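Local structure of sucrose 6(F)-phosphate phosphorylase (Thermoanaerobacterium thermosaccharolyticum DSM 571, 6S9V) at residues 43-51 / 438-446; 447-455 / 466-475. The protein belongs to the alpha-amylase family, with a closed eight-stranded TIM barrel followed by a C-terminal antiparallel beta sheet. All coordinates share one frame; numbering follows the deposited sequence.

Contact 1: residues 43-51 / 438-446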
loop_
_atom_site.group_PDB
_atom_site.type_symbol
_atom_site.label_atom_id
_atom_site.label_comp_id
_atom_site.label_asym_id
_atom_site.label_seq_id
_atom_site.Cartn_x
_atom_site.Cartn_y
_atom_site.Cartn_z
ATOM N N LYS A 43 9.593 -7.233 21.799
ATOM C CA LYS A 43 8.868 -7.395 23.050
ATOM C C LYS A 43 7.552 -8.136 22.838
ATOM O O LYS A 43 7.206 -9.029 23.623
ATOM C CB LYS A 43 8.614 -6.026 23.678
ATOM C CG LYS A 43 8.014 -6.061 25.065
ATOM C CD LYS A 43 7.995 -4.662 25.676
ATOM C CE LYS A 43 7.263 -4.631 27.010
ATOM N NZ LYS A 43 7.818 -5.591 28.009
ATOM N N TYR A 44 6.819 -7.805 21.765
ATOM C CA TYR A 44 5.452 -8.282 21.606
ATOM C C TYR A 44 5.171 -9.125 20.367
ATOM O O TYR A 44 4.173 -9.859 20.368
ATOM C CB TYR A 44 4.470 -7.094 21.539
ATOM C CG TYR A 44 4.539 -6.097 22.659
ATOM C CD1 TYR A 44 4.112 -6.420 23.939
ATOM C CD2 TYR A 44 4.983 -4.803 22.423
ATOM C CE1 TYR A 44 4.166 -5.489 24.961
ATOM C CE2 TYR A 44 5.033 -3.871 23.435
ATOM C CZ TYR A 44 4.619 -4.213 24.698
ATOM O OH TYR A 44 4.678 -3.266 25.701
ATOM N N PHE A 45 5.989 -9.044 19.310
ATOM C CA PHE A 45 5.509 -9.479 18.004
ATOM C C PHE A 45 6.471 -10.381 17.245
ATOM O O PHE A 45 6.337 -10.520 16.020
ATOM C CB PHE A 45 5.200 -8.255 17.125
ATOM C CG PHE A 45 4.285 -7.246 17.766
ATOM C CD1 PHE A 45 3.074 -7.626 18.296
ATOM C CD2 PHE A 45 4.629 -5.902 17.795
ATOM C CE1 PHE A 45 2.228 -6.697 18.883
ATOM C CE2 PHE A 45 3.786 -4.966 18.373
ATOM C CZ PHE A 45 2.580 -5.362 18.908
ATOM N N SER A 46 7.408 -11.031 17.932
ATOM C CA SER A 46 8.451 -11.766 17.223
ATOM C C SER A 46 7.867 -12.839 16.303
ATOM O O SER A 46 8.364 -13.036 15.188
ATOM C CB SER A 46 9.444 -12.366 18.215
ATOM O OG SER A 46 10.325 -11.352 18.657
ATOM N N ASP A 47 6.852 -13.576 16.760
ATOM C CA ASP A 47 6.223 -14.592 15.918
ATOM C C ASP A 47 4.857 -14.133 15.425
ATOM O O ASP A 47 4.087 -14.932 14.878
ATOM C CB ASP A 47 6.124 -15.932 16.649
ATOM C CG ASP A 47 5.248 -15.867 17.885
ATOM O OD1 ASP A 47 5.041 -14.761 18.426
ATOM O OD2 ASP A 47 4.756 -16.928 18.300
ATOM N N VAL A 48 4.566 -12.848 15.564
ATOM C CA VAL A 48 3.320 -12.284 15.075
ATOM C C VAL A 48 3.489 -11.859 13.622
ATOM O O VAL A 48 2.532 -11.922 12.843
ATOM C CB VAL A 48 2.894 -11.108 15.973
ATOM C CG1 VAL A 48 1.702 -10.359 15.371
ATOM C CG2 VAL A 48 2.567 -11.623 17.384
ATOM N N PHE A 49 4.694 -11.440 13.231
ATOM C CA PHE A 49 4.931 -10.975 11.872
ATOM C C PHE A 49 6.091 -11.735 11.243
ATOM O O PHE A 49 7.105 -11.999 11.897
ATOM C CB PHE A 49 5.210 -9.480 11.835
ATOM C CG PHE A 49 4.090 -8.664 12.383
ATOM C CD1 PHE A 49 2.859 -8.657 11.756
ATOM C CD2 PHE A 49 4.259 -7.916 13.529
ATOM C CE1 PHE A 49 1.812 -7.920 12.268
ATOM C CE2 PHE A 49 3.219 -7.172 14.034
ATOM C CZ PHE A 49 2.000 -7.178 13.406
ATOM N N GLY A 50 5.920 -12.095 9.975
ATOM C CA GLY A 50 6.996 -12.673 9.192
ATOM C C GLY A 50 7.717 -11.635 8.359
ATOM O O GLY A 50 8.792 -11.906 7.808
ATOM N N GLY A 51 7.121 -10.450 8.237
ATOM C CA GLY A 51 7.712 -9.374 7.463
ATOM C C GLY A 51 7.178 -8.034 7.921
ATOM O O GLY A 51 6.158 -7.958 8.609
ATOM N N LEU A 438 -4.094 -10.658 18.098
ATOM C CA LEU A 438 -2.772 -11.273 18.117
ATOM C C LEU A 438 -2.875 -12.795 18.096
ATOM O O LEU A 438 -2.077 -13.468 17.433
ATOM C CB LEU A 438 -1.991 -10.792 19.343
ATOM C CG LEU A 438 -1.629 -9.297 19.339
ATOM C CD1 LEU A 438 -0.889 -8.904 20.603
ATOM C CD2 LEU A 438 -0.793 -8.939 18.118
ATOM N N LYS A 439 -3.851 -13.358 18.820
ATOM C CA LYS A 439 -4.053 -14.805 18.804
ATOM C C LYS A 439 -4.452 -15.285 17.411
ATOM O O LYS A 439 -3.964 -16.324 16.931
ATOM C CB LYS A 439 -5.111 -15.195 19.841
ATOM C CG LYS A 439 -5.260 -16.695 20.023
ATOM C CD LYS A 439 -6.221 -17.047 21.152
ATOM C CE LYS A 439 -6.449 -18.552 21.224
ATOM N NZ LYS A 439 -7.402 -18.927 22.314
ATOM N N LEU A 440 -5.340 -14.542 16.750
ATOM C CA LEU A 440 -5.743 -14.885 15.393
ATOM C C LEU A 440 -4.560 -14.806 14.439
ATOM O O LEU A 440 -4.386 -15.682 13.583
ATOM C CB LEU A 440 -6.857 -13.951 14.918
ATOM C CG LEU A 440 -7.349 -14.147 13.481
ATOM C CD1 LEU A 440 -7.996 -15.525 13.324
ATOM C CD2 LEU A 440 -8.306 -13.041 13.078
ATOM N N ILE A 441 -3.741 -13.757 14.563
ATOM C CA ILE A 441 -2.569 -13.630 13.702
ATOM C C ILE A 441 -1.655 -14.834 13.873
ATOM O O ILE A 441 -1.202 -15.444 12.891
ATOM C CB ILE A 441 -1.827 -12.312 13.994
ATOM C CG1 ILE A 441 -2.625 -11.121 13.463
ATOM C CG2 ILE A 441 -0.451 -12.348 13.372
ATOM C CD1 ILE A 441 -2.106 -9.770 13.951
ATOM N N ARG A 442 -1.351 -15.188 15.122
ATOM C CA ARG A 442 -0.450 -16.311 15.349
ATOM C C ARG A 442 -1.049 -17.618 14.844
ATOM O O ARG A 442 -0.314 -18.482 14.344
ATOM C CB ARG A 442 -0.062 -16.409 16.824
ATOM C CG ARG A 442 0.819 -15.233 17.256
ATOM C CD ARG A 442 1.808 -15.645 18.336
ATOM N NE ARG A 442 1.216 -15.736 19.654
ATOM C CZ ARG A 442 1.789 -16.319 20.701
ATOM N NH1 ARG A 442 2.991 -16.890 20.605
ATOM N NH2 ARG A 442 1.145 -16.327 21.856
ATOM N N PHE A 443 -2.368 -17.788 14.951
ATOM C CA PHE A 443 -2.986 -18.953 14.332
ATOM C C PHE A 443 -2.741 -18.966 12.826
ATOM O O PHE A 443 -2.388 -20.006 12.252
ATOM C CB PHE A 443 -4.487 -19.003 14.608
ATOM C CG PHE A 443 -5.147 -20.241 14.056
ATOM C CD1 PHE A 443 -5.096 -21.436 14.755
ATOM C CD2 PHE A 443 -5.781 -20.214 12.825
ATOM C CE1 PHE A 443 -5.681 -22.596 14.240
ATOM C CE2 PHE A 443 -6.380 -21.362 12.310
ATOM C CZ PHE A 443 -6.329 -22.549 13.022
ATOM N N ARG A 444 -2.904 -17.811 12.173
ATOM C CA ARG A 444 -2.670 -17.714 10.733
ATOM C C ARG A 444 -1.206 -17.970 10.371
ATOM O O ARG A 444 -0.913 -18.430 9.256
ATOM C CB ARG A 444 -3.132 -16.339 10.243
ATOM C CG ARG A 444 -2.865 -16.037 8.789
ATOM C CD ARG A 444 -3.492 -17.045 7.842
ATOM N NE ARG A 444 -3.281 -16.634 6.456
ATOM C CZ ARG A 444 -2.112 -16.712 5.824
ATOM N NH1 ARG A 444 -1.054 -17.198 6.452
ATOM N NH2 ARG A 444 -1.999 -16.299 4.567
ATOM N N ASN A 445 -0.275 -17.670 11.281
ATOM C CA ASN A 445 1.135 -17.947 11.027
ATOM C C ASN A 445 1.523 -19.381 11.346
ATOM O O ASN A 445 2.483 -19.900 10.765
ATOM C CB ASN A 445 2.033 -17.023 11.849
ATOM C CG ASN A 445 1.982 -15.598 11.370
ATOM O OD1 ASN A 445 1.570 -15.331 10.238
ATOM N ND2 ASN A 445 2.403 -14.665 12.228
ATOM N N GLU A 446 0.827 -20.025 12.281
ATOM C CA GLU A 446 1.260 -21.317 12.791
ATOM C C GLU A 446 0.552 -22.489 12.129
ATOM O O GLU A 446 1.168 -23.540 11.927
ATOM C CB GLU A 446 1.021 -21.415 14.307
ATOM C CG GLU A 446 1.862 -20.487 15.176
ATOM C CD GLU A 446 1.364 -20.432 16.621
ATOM O OE1 GLU A 446 0.285 -20.994 16.896
ATOM O OE2 GLU A 446 2.051 -19.838 17.485
HETATM O O HOH W 1 4.341 -19.143 16.866
#

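Contact 2: residues 447-455 / 466-475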
loop_
_atom_site.group_PDB
_atom_site.type_symbol
_atom_site.label_atom_id
_atom_site.label_comp_id
_atom_site.label_asym_id
_atom_site.label_seq_id
_atom_site.Cartn_x
_atom_site.Cartn_y
_atom_site.Cartn_z
ATOM N N TYR A 447 -0.722 -22.351 11.780
ATOM C CA TYR A 447 -1.475 -23.515 11.339
ATOM C C TYR A 447 -1.159 -23.836 9.884
ATOM O O TYR A 447 -1.294 -22.987 9.002
ATOM C CB TYR A 447 -2.971 -23.311 11.538
ATOM C CG TYR A 447 -3.684 -24.644 11.520
ATOM C CD1 TYR A 447 -3.495 -25.567 12.543
ATOM C CD2 TYR A 447 -4.494 -25.003 10.457
ATOM C CE1 TYR A 447 -4.123 -26.804 12.517
ATOM C CE2 TYR A 447 -5.125 -26.228 10.426
ATOM C CZ TYR A 447 -4.938 -27.121 11.450
ATOM O OH TYR A 447 -5.563 -28.339 11.394
ATOM N N GLU A 448 -0.774 -25.084 9.636
ATOM C CA GLU A 448 -0.160 -25.451 8.365
ATOM C C GLU A 448 -1.140 -25.466 7.197
ATOM O O GLU A 448 -0.700 -25.393 6.041
ATOM C CB GLU A 448 0.505 -26.821 8.523
ATOM C CG GLU A 448 1.603 -26.867 9.597
ATOM C CD GLU A 448 1.091 -27.087 11.033
ATOM O OE1 GLU A 448 -0.117 -26.883 11.312
ATOM O OE2 GLU A 448 1.919 -27.474 11.892
ATOM N N ALA A 449 -2.448 -25.538 7.461
ATOM C CA ALA A 449 -3.419 -25.667 6.379
ATOM C C ALA A 449 -3.418 -24.457 5.451
ATOM O O ALA A 449 -3.770 -24.583 4.269
ATOM C CB ALA A 449 -4.823 -25.881 6.952
ATOM N N PHE A 450 -3.060 -23.276 5.959
ATOM C CA PHE A 450 -3.064 -22.086 5.113
ATOM C C PHE A 450 -2.060 -22.189 3.977
ATOM O O PHE A 450 -2.139 -21.414 3.020
ATOM C CB PHE A 450 -2.764 -20.839 5.946
ATOM C CG PHE A 450 -3.845 -20.498 6.919
ATOM C CD1 PHE A 450 -5.054 -19.974 6.480
ATOM C CD2 PHE A 450 -3.659 -20.698 8.276
ATOM C CE1 PHE A 450 -6.055 -19.657 7.380
ATOM C CE2 PHE A 450 -4.661 -20.374 9.180
ATOM C CZ PHE A 450 -5.858 -19.863 8.730
ATOM N N ASN A 451 -1.124 -23.131 4.056
ATOM C CA ASN A 451 -0.172 -23.354 2.984
ATOM C C ASN A 451 -0.618 -24.448 2.027
ATOM O O ASN A 451 0.211 -24.973 1.277
ATOM C CB ASN A 451 1.199 -23.672 3.580
ATOM C CG ASN A 451 1.781 -22.487 4.314
ATOM O OD1 ASN A 451 1.744 -21.369 3.811
ATOM N ND2 ASN A 451 2.290 -22.712 5.516
ATOM N N GLY A 452 -1.904 -24.792 2.037
ATOM C CA GLY A 452 -2.442 -25.836 1.193
ATOM C C GLY A 452 -3.533 -25.378 0.249
ATOM O O GLY A 452 -3.427 -24.320 -0.380
ATOM N N GLU A 453 -4.613 -26.144 0.191
ATOM C CA GLU A 453 -5.686 -25.915 -0.763
ATOM C C GLU A 453 -6.818 -25.124 -0.120
ATOM O O GLU A 453 -7.180 -25.359 1.033
ATOM C CB GLU A 453 -6.222 -27.247 -1.292
ATOM C CG GLU A 453 -5.203 -28.050 -2.109
ATOM C CD GLU A 453 -5.704 -29.428 -2.525
ATOM O OE1 GLU A 453 -6.698 -29.898 -1.939
ATOM O OE2 GLU A 453 -5.099 -30.054 -3.435
ATOM N N PHE A 454 -7.377 -24.194 -0.888
ATOM C CA PHE A 454 -8.433 -23.294 -0.437
ATOM C C PHE A 454 -9.762 -23.704 -1.055
ATOM O O PHE A 454 -9.835 -23.965 -2.260
ATOM C CB PHE A 454 -8.090 -21.856 -0.824
ATOM C CG PHE A 454 -9.175 -20.849 -0.525
ATOM C CD1 PHE A 454 -9.569 -20.588 0.768
ATOM C CD2 PHE A 454 -9.773 -20.139 -1.560
ATOM C CE1 PHE A 454 -10.553 -19.645 1.031
ATOM C CE2 PHE A 454 -10.754 -19.194 -1.305
ATOM C CZ PHE A 454 -11.140 -18.946 -0.008
ATOM N N PHE A 455 -10.807 -23.756 -0.228
ATOM C CA PHE A 455 -12.149 -24.124 -0.667
ATOM C C PHE A 455 -13.168 -23.119 -0.135
ATOM O O PHE A 455 -13.209 -22.851 1.069
ATOM C CB PHE A 455 -12.504 -25.542 -0.202
ATOM C CG PHE A 455 -11.569 -26.598 -0.732
ATOM C CD1 PHE A 455 -11.708 -27.084 -2.018
ATOM C CD2 PHE A 455 -10.539 -27.081 0.055
ATOM C CE1 PHE A 455 -10.839 -28.046 -2.508
ATOM C CE2 PHE A 455 -9.671 -28.041 -0.425
ATOM C CZ PHE A 455 -9.819 -28.519 -1.710
ATOM N N LEU A 466 -15.243 -20.754 4.863
ATOM C CA LEU A 466 -14.037 -20.907 4.059
ATOM C C LEU A 466 -13.113 -21.925 4.712
ATOM O O LEU A 466 -12.945 -21.925 5.935
ATOM C CB LEU A 466 -13.320 -19.568 3.903
ATOM C CG LEU A 466 -14.164 -18.418 3.346
ATOM C CD1 LEU A 466 -13.381 -17.108 3.427
ATOM C CD2 LEU A 466 -14.623 -18.693 1.911
ATOM N N THR A 467 -12.485 -22.772 3.893
ATOM C CA THR A 467 -11.690 -23.879 4.400
ATOM C C THR A 467 -10.339 -23.949 3.703
ATOM O O THR A 467 -10.247 -23.773 2.485
ATOM C CB THR A 467 -12.429 -25.218 4.204
ATOM O OG1 THR A 467 -13.584 -25.274 5.053
ATOM C CG2 THR A 467 -11.509 -26.401 4.499
ATOM N N TRP A 468 -9.301 -24.219 4.494
ATOM C CA TRP A 468 -7.966 -24.543 4.005
ATOM C C TRP A 468 -7.629 -25.971 4.420
ATOM O O TRP A 468 -7.952 -26.398 5.535
ATOM C CB TRP A 468 -6.918 -23.563 4.548
ATOM C CG TRP A 468 -7.013 -22.201 3.937
ATOM C CD1 TRP A 468 -7.826 -21.173 4.336
ATOM C CD2 TRP A 468 -6.275 -21.716 2.812
ATOM N NE1 TRP A 468 -7.630 -20.076 3.537
ATOM C CE2 TRP A 468 -6.683 -20.381 2.589
ATOM C CE3 TRP A 468 -5.306 -22.275 1.974
ATOM C CZ2 TRP A 468 -6.170 -19.609 1.555
ATOM C CZ3 TRP A 468 -4.788 -21.498 0.945
ATOM C CH2 TRP A 468 -5.219 -20.182 0.745
ATOM N N LYS A 469 -6.965 -26.705 3.528
ATOM C CA LYS A 469 -6.603 -28.091 3.801
ATOM C C LYS A 469 -5.165 -28.355 3.387
ATOM O O LYS A 469 -4.766 -28.000 2.273
ATOM C CB LYS A 469 -7.528 -29.050 3.036
ATOM C CG LYS A 469 -8.954 -29.095 3.549
ATOM C CD LYS A 469 -9.861 -29.944 2.662
ATOM C CE LYS A 469 -9.488 -31.417 2.691
ATOM N NZ LYS A 469 -9.985 -32.061 3.937
ATOM N N LYS A 470 -4.397 -28.992 4.276
ATOM C CA LYS A 470 -3.076 -29.506 3.925
ATOM C C LYS A 470 -2.810 -30.779 4.713
ATOM O O LYS A 470 -2.741 -30.746 5.945
ATOM C CB LYS A 470 -1.967 -28.478 4.183
ATOM C CG LYS A 470 -0.577 -29.017 3.838
ATOM C CD LYS A 470 0.539 -28.012 4.078
ATOM C CE LYS A 470 1.887 -28.623 3.680
ATOM N NZ LYS A 470 3.023 -27.651 3.754
ATOM N N ASP A 471 -2.643 -31.890 4.007
ATOM C CA ASP A 471 -2.300 -33.169 4.639
ATOM C C ASP A 471 -3.423 -33.493 5.620
ATOM O O ASP A 471 -4.600 -33.442 5.229
ATOM C CB ASP A 471 -0.906 -33.067 5.251
ATOM C CG ASP A 471 0.164 -32.774 4.223
ATOM O OD1 ASP A 471 0.004 -33.198 3.060
ATOM O OD2 ASP A 471 1.172 -32.128 4.579
ATOM N N ASP A 472 -3.122 -33.815 6.872
ATOM C CA ASP A 472 -4.142 -34.085 7.873
ATOM C C ASP A 472 -4.605 -32.820 8.573
ATOM O O ASP A 472 -5.453 -32.897 9.468
ATOM C CB ASP A 472 -3.611 -35.087 8.905
ATOM C CG ASP A 472 -2.338 -34.611 9.582
ATOM O OD1 ASP A 472 -1.639 -33.749 9.011
ATOM O OD2 ASP A 472 -2.028 -35.108 10.685
ATOM N N LYS A 473 -4.077 -31.661 8.188
ATOM C CA LYS A 473 -4.470 -30.400 8.792
ATOM C C LYS A 473 -5.585 -29.767 7.969
ATOM O O LYS A 473 -5.560 -29.795 6.735
ATOM C CB LYS A 473 -3.279 -29.442 8.872
ATOM C CG LYS A 473 -2.004 -30.037 9.470
ATOM C CD LYS A 473 -2.157 -30.454 10.923
ATOM C CE LYS A 473 -0.797 -30.778 11.538
ATOM N NZ LYS A 473 -0.901 -31.376 12.898
ATOM N N ARG A 474 -6.554 -29.181 8.658
ATOM C CA ARG A 474 -7.645 -28.496 7.986
ATOM C C ARG A 474 -8.201 -27.486 8.974
ATOM O O ARG A 474 -8.335 -27.797 10.160
ATOM C CB ARG A 474 -8.727 -29.476 7.534
ATOM C CG ARG A 474 -9.930 -28.828 6.886
ATOM C CD ARG A 474 -11.000 -29.860 6.588
ATOM N NE ARG A 474 -11.521 -30.462 7.810
ATOM C CZ ARG A 474 -12.478 -29.914 8.554
ATOM N NH1 ARG A 474 -13.017 -28.756 8.197
ATOM N NH2 ARG A 474 -12.897 -30.522 9.655
ATOM N N CYS A 475 -8.504 -26.287 8.493
ATOM C CA CYS A 475 -9.168 -25.282 9.316
ATOM C C CYS A 475 -10.298 -24.645 8.524
ATOM O O CYS A 475 -10.120 -24.282 7.356
ATOM C CB CYS A 475 -8.187 -24.209 9.816
ATOM S SG CYS A 475 -7.228 -23.315 8.581
#

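Contact 1: residues 43-51 / 438-446
The carboxylate oxygen OD2 of Asp47 is gripped twice. Arg442 NH1 reaches it at 2.9 Å in a nearly straight salt bridge (167° at the hydrogen), meeting its syn lone pair at the edge of the guanidinium, and a water donates to OD2 and, at its other end, to Glu446 OE2. The two acidic groups stay 4.1 Å apart, Asp47 OD2 to Glu446 OE2, so the water and the arginine probably soften their repulsion. The Arg442 chain, bent at chi2 and chi3, folds its CD against the carboxylate, and the carboxylate and guanidinium planes stand 68° apart.

Deeper in, Asn445 uses one amide nitrogen for two carbonyls of the turn: ND2 donates to Asp47 O at 3.2 Å, close to its own amide plane, and more weakly to Val48 O at 2.8 Å. Its OD1 accepts from Val21 N, which fixes the amide's rotation. Asparagine suits the place because it offers a donor and an acceptor without charge.

Beside this polar patch, Val48 sends its two branches to different partners. CG1, anti to the backbone N (chi1 172°), meets Ile441 CG2 at 3.5 Å and Leu438 CD2, while CG2 lies over the aliphatic CG of Arg442. Leu438 CD2 also touches Phe45 CE1 at 3.8 Å, and Leu396 covers the same apolar group.

The chemistry is thus graded: a charged, water-bridged rim, an amide that satisfies backbone carbonyls, and branched aliphatic packing join the connection from helix 34-44 to strand 51-54 with helix 432-446.

Contact 2: residues 447-455 / 466-475
Trp468 is held between two phenylalanines of the preceding segment. Phe450 CD1 lies over one indole face, 3.7 Å from Trp468 CD1, and Phe454 CD1 comes over the opposite face, 3.4 Å from Trp468 CE2. Both ring pairs are oblique, with planes at 52° and 39° to the indole. Phe454 adds a CH-pi contact, its CB 3.6 Å from the centroid of the six-membered ring and almost on the normal. A broad flat indole suits this slot because both its faces can be used, while NE1 donates to Phe384 O.

Next to it, Cys475 SG sits over a face of Phe450, 4.0 Å from the ring centroid, a place where small, polarisable sulfur fits. The methyl of Ala449 is short enough to let the 3-10 turn 448-450 lie close on Trp468 CB and Cys475 SG. Tyr447, with CG anti to the backbone N (chi1 -161°), brings its ring to strand 473-475 and accepts at OH from Arg474 N, 3.0 Å away; the same hydroxyl is bonded to Ile491 O.

The strand pairing positions Phe454 and Trp468: Glu453 pairs with Lys469 and Phe455 with Thr467 as hydrogen-bonded antiparallel pairs, Glu453 N to Lys469 O being 2.8 Å. Between them, the non-hydrogen-bonded pair Phe454-Trp468 puts both aromatic side chains on one face.

That face leans on Phe384 and Pro386, with Phe443 and Arg444 of helix 432-446 nearby, while strand 453-456 edges the five-stranded sheet.

The two contacts come in series along the chain, and their centres lie about 18 Å apart on the same side of its centre. Contact 1 holds the end of helix 432-446 against the barrel, where helix 34-44 leads into strand 51-54; contact 2 begins at the very next residue and opens the C-terminal antiparallel sheet. They also touch directly: Phe443 packs on both Phe450 and Cys475, and Arg444 CD lies on the ring of Phe450. Helix 432-446 thus has one side turned to the barrel and another to the sheet, so this helix joins the two parts of the fold through side chains as well as by chain continuity.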